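Local coordinates for protein 6-phosphogluconolactonase (Leishmania braziliensis, PDB 3CSS) that probably hydrolyses 6-phosphogluconolactone to 6-phosphogluconate, the second step of the oxidative pentose phosphate pathway, at residues V69-L73 with L137-P142. Numbering follows the deposited sequence.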
ATOM      1  N   VAL A  69     -13.835   8.304   4.644  1.00 21.01           N
ATOM      2  CA  VAL A  69     -12.746   7.609   3.954  1.00 20.60           C
ATOM      3  C   VAL A  69     -13.291   6.656   2.894  1.00 20.65           C
ATOM      4  O   VAL A  69     -14.256   5.922   3.137  1.00 21.90           O
ATOM      5  CB  VAL A  69     -11.845   6.793   4.929  1.00 20.92           C
ATOM      6  CG1 VAL A  69     -10.792   5.968   4.130  1.00 19.73           C
ATOM      7  CG2 VAL A  69     -11.153   7.703   5.957  1.00 20.08           C
ATOM      8  N   GLN A  70     -12.677   6.696   1.719  1.00 20.37           N
ATOM      9  CA  GLN A  70     -12.876   5.686   0.687  1.00 20.25           C
ATOM     10  C   GLN A  70     -11.654   4.769   0.717  1.00 19.65           C
ATOM     11  O   GLN A  70     -10.532   5.228   0.458  1.00 20.15           O
ATOM     12  CB  GLN A  70     -13.016   6.332  -0.686  1.00 20.61           C
ATOM     13  CG  GLN A  70     -13.137   5.322  -1.833  1.00 20.99           C
ATOM     14  CD  GLN A  70     -13.337   5.999  -3.168  1.00 22.78           C
ATOM     15  OE1 GLN A  70     -12.551   6.855  -3.555  1.00 22.03           O
ATOM     16  NE2 GLN A  70     -14.401   5.624  -3.874  1.00 21.63           N
ATOM     17  N   PHE A  71     -11.894   3.491   1.021  1.00 19.68           N
ATOM     18  CA  PHE A  71     -10.845   2.487   1.217  1.00 19.12           C
ATOM     19  C   PHE A  71     -10.616   1.675  -0.060  1.00 19.19           C
ATOM     20  O   PHE A  71     -11.570   1.198  -0.705  1.00 19.54           O
ATOM     21  CB  PHE A  71     -11.219   1.492   2.321  1.00 18.97           C
ATOM     22  CG  PHE A  71     -11.305   2.081   3.692  1.00 19.03           C
ATOM     23  CD1 PHE A  71     -10.201   2.068   4.524  1.00 20.30           C
ATOM     24  CD2 PHE A  71     -12.493   2.619   4.161  1.00 19.87           C
ATOM     25  CE1 PHE A  71     -10.257   2.588   5.803  1.00 20.74           C
ATOM     26  CE2 PHE A  71     -12.568   3.155   5.448  1.00 20.57           C
ATOM     27  CZ  PHE A  71     -11.441   3.136   6.271  1.00 20.30           C
ATOM     28  N   ILE A  72      -9.347   1.488  -0.384  1.00 18.39           N
ATOM     29  CA  ILE A  72      -8.911   0.563  -1.417  1.00 18.09           C
ATOM     30  C   ILE A  72      -7.762  -0.266  -0.866  1.00 18.24           C
ATOM     31  O   ILE A  72      -7.087   0.142   0.076  1.00 19.13           O
ATOM     32  CB  ILE A  72      -8.489   1.278  -2.733  1.00 18.48           C
ATOM     33  CG1 ILE A  72      -7.117   1.969  -2.612  1.00 17.65           C
ATOM     34  CG2 ILE A  72      -9.589   2.317  -3.176  1.00 17.64           C
ATOM     35  CD1 ILE A  72      -6.619   2.569  -3.958  1.00 19.12           C
ATOM     36  N   LEU A  73      -7.560  -1.441  -1.448  1.00 18.69           N
ATOM     37  CA  LEU A  73      -6.396  -2.253  -1.104  1.00 19.31           C
ATOM     38  C   LEU A  73      -5.256  -1.855  -2.045  1.00 18.97           C
ATOM     39  O   LEU A  73      -5.367  -1.926  -3.272  1.00 18.48           O
ATOM     40  CB  LEU A  73      -6.698  -3.747  -1.245  1.00 19.63           C
ATOM     41  CG  LEU A  73      -7.708  -4.362  -0.278  1.00 21.18           C
ATOM     42  CD1 LEU A  73      -8.047  -5.775  -0.762  1.00 24.12           C
ATOM     43  CD2 LEU A  73      -7.173  -4.389   1.144  1.00 21.92           C
ATOM     44  N   LEU A 137     -11.075   1.219 -10.239  1.00 24.14           N
ATOM     45  CA  LEU A 137     -10.403   2.382  -9.647  1.00 24.04           C
ATOM     46  C   LEU A 137     -10.624   3.638 -10.503  1.00 24.73           C
ATOM     47  O   LEU A 137     -10.947   4.704  -9.991  1.00 25.67           O
ATOM     48  CB  LEU A 137      -8.903   2.111  -9.459  1.00 23.88           C
ATOM     49  CG  LEU A 137      -8.533   1.047  -8.406  1.00 23.10           C
ATOM     50  CD1 LEU A 137      -7.013   0.790  -8.429  1.00 25.05           C
ATOM     51  CD2 LEU A 137      -9.036   1.431  -6.968  1.00 22.76           C
ATOM     52  N   LEU A 138     -10.482   3.484 -11.812  1.00 25.08           N
ATOM     53  CA  LEU A 138     -10.611   4.618 -12.730  1.00 25.83           C
ATOM     54  C   LEU A 138     -12.051   5.141 -12.763  1.00 26.99           C
ATOM     55  O   LEU A 138     -12.281   6.312 -13.071  1.00 28.33           O
ATOM     56  CB  LEU A 138     -10.140   4.221 -14.117  1.00 25.92           C
ATOM     57  CG  LEU A 138      -8.634   4.024 -14.293  1.00 25.66           C
ATOM     58  CD1 LEU A 138      -8.336   3.347 -15.621  1.00 26.66           C
ATOM     59  CD2 LEU A 138      -7.872   5.334 -14.178  1.00 26.11           C
ATOM     60  N   ASN A 139     -13.004   4.271 -12.437  1.00 27.27           N
ATOM     61  CA  ASN A 139     -14.436   4.623 -12.416  1.00 28.44           C
ATOM     62  C   ASN A 139     -14.903   5.224 -11.085  1.00 28.30           C
ATOM     63  O   ASN A 139     -15.848   6.006 -11.061  1.00 28.92           O
ATOM     64  CB  ASN A 139     -15.273   3.370 -12.689  1.00 28.87           C
ATOM     65  CG  ASN A 139     -15.348   3.006 -14.167  1.00 33.20           C
ATOM     66  OD1 ASN A 139     -14.987   3.790 -15.057  1.00 38.37           O
ATOM     67  ND2 ASN A 139     -15.889   1.817 -14.440  1.00 38.92           N
ATOM     68  N   CYS A 140     -14.253   4.853  -9.981  1.00 28.07           N
ATOM     69  CA  CYS A 140     -14.764   5.165  -8.630  1.00 27.92           C
ATOM     70  C   CYS A 140     -13.951   6.178  -7.835  1.00 27.65           C
ATOM     71  O   CYS A 140     -14.462   6.717  -6.852  1.00 26.39           O
ATOM     72  CB  CYS A 140     -14.852   3.889  -7.792  1.00 28.08           C
ATOM     73  SG  CYS A 140     -15.962   2.660  -8.480  1.00 31.26           S
ATOM     74  N   LEU A 141     -12.675   6.370  -8.208  1.00 27.05           N
ATOM     75  CA  LEU A 141     -11.806   7.333  -7.544  1.00 26.64           C
ATOM     76  C   LEU A 141     -11.639   8.649  -8.335  1.00 26.73           C
ATOM     77  O   LEU A 141     -11.897   8.700  -9.548  1.00 26.60           O
ATOM     78  CB  LEU A 141     -10.418   6.717  -7.290  1.00 26.65           C
ATOM     79  CG  LEU A 141     -10.222   5.884  -6.025  1.00 26.96           C
ATOM     80  CD1 LEU A 141     -11.267   4.761  -5.918  1.00 27.27           C
ATOM     81  CD2 LEU A 141      -8.781   5.347  -6.001  1.00 26.49           C
ATOM     82  N   PRO A 142     -11.225   9.725  -7.638  1.00 26.89           N
ATOM     83  CA  PRO A 142     -10.791  10.931  -8.325  1.00 27.13           C
ATOM     84  C   PRO A 142      -9.546  10.618  -9.144  1.00 26.41           C
ATOM     85  O   PRO A 142      -8.593  10.032  -8.624  1.00 25.50           O
ATOM     86  CB  PRO A 142     -10.433  11.902  -7.183  1.00 27.44           C
ATOM     87  CG  PRO A 142     -10.750  11.221  -5.942  1.00 28.09           C
ATOM     88  CD  PRO A 142     -10.886   9.771  -6.207  1.00 27.23           C
TER
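This is a helix-on-sheet contact in the Rossmann-like alpha/beta fold of the glucosamine-6-phosphate isomerase/6-phosphogluconolactonase family. The C-terminal end of helix 123-140 and the residues just after it pack against residues 69-73 of strand 69-77 in the mixed central sheet. The strand runs parallel to strand 39-43, and backbone hydrogen bonds link Leu41 with both Gln70 and Ile72. Side chains alternate along it. Gln70 and Ile72 point toward the helix end, whereas Phe71 packs on the other side against Leu95 and Leu96 of helix 87-96. The apolar part of the contact centres on Ile72. Its CG2 lies 3.9 Å from Leu137 CD2 and 4.0 Å from Leu141 CD1. Leu141 is the first residue past the helix to leave helical phi/psi, yet its N still hydrogen-bonds to Leu137 O (3.0 Å). The polar part lies nearer the surface. Cys140 ends the helix. Trans chi1 and chi2 extend Gln70 to its carbonyl, and Gln70 NE2 donates a nearly straight hydrogen bond (164°) to Cys140 O at 3.2 Å.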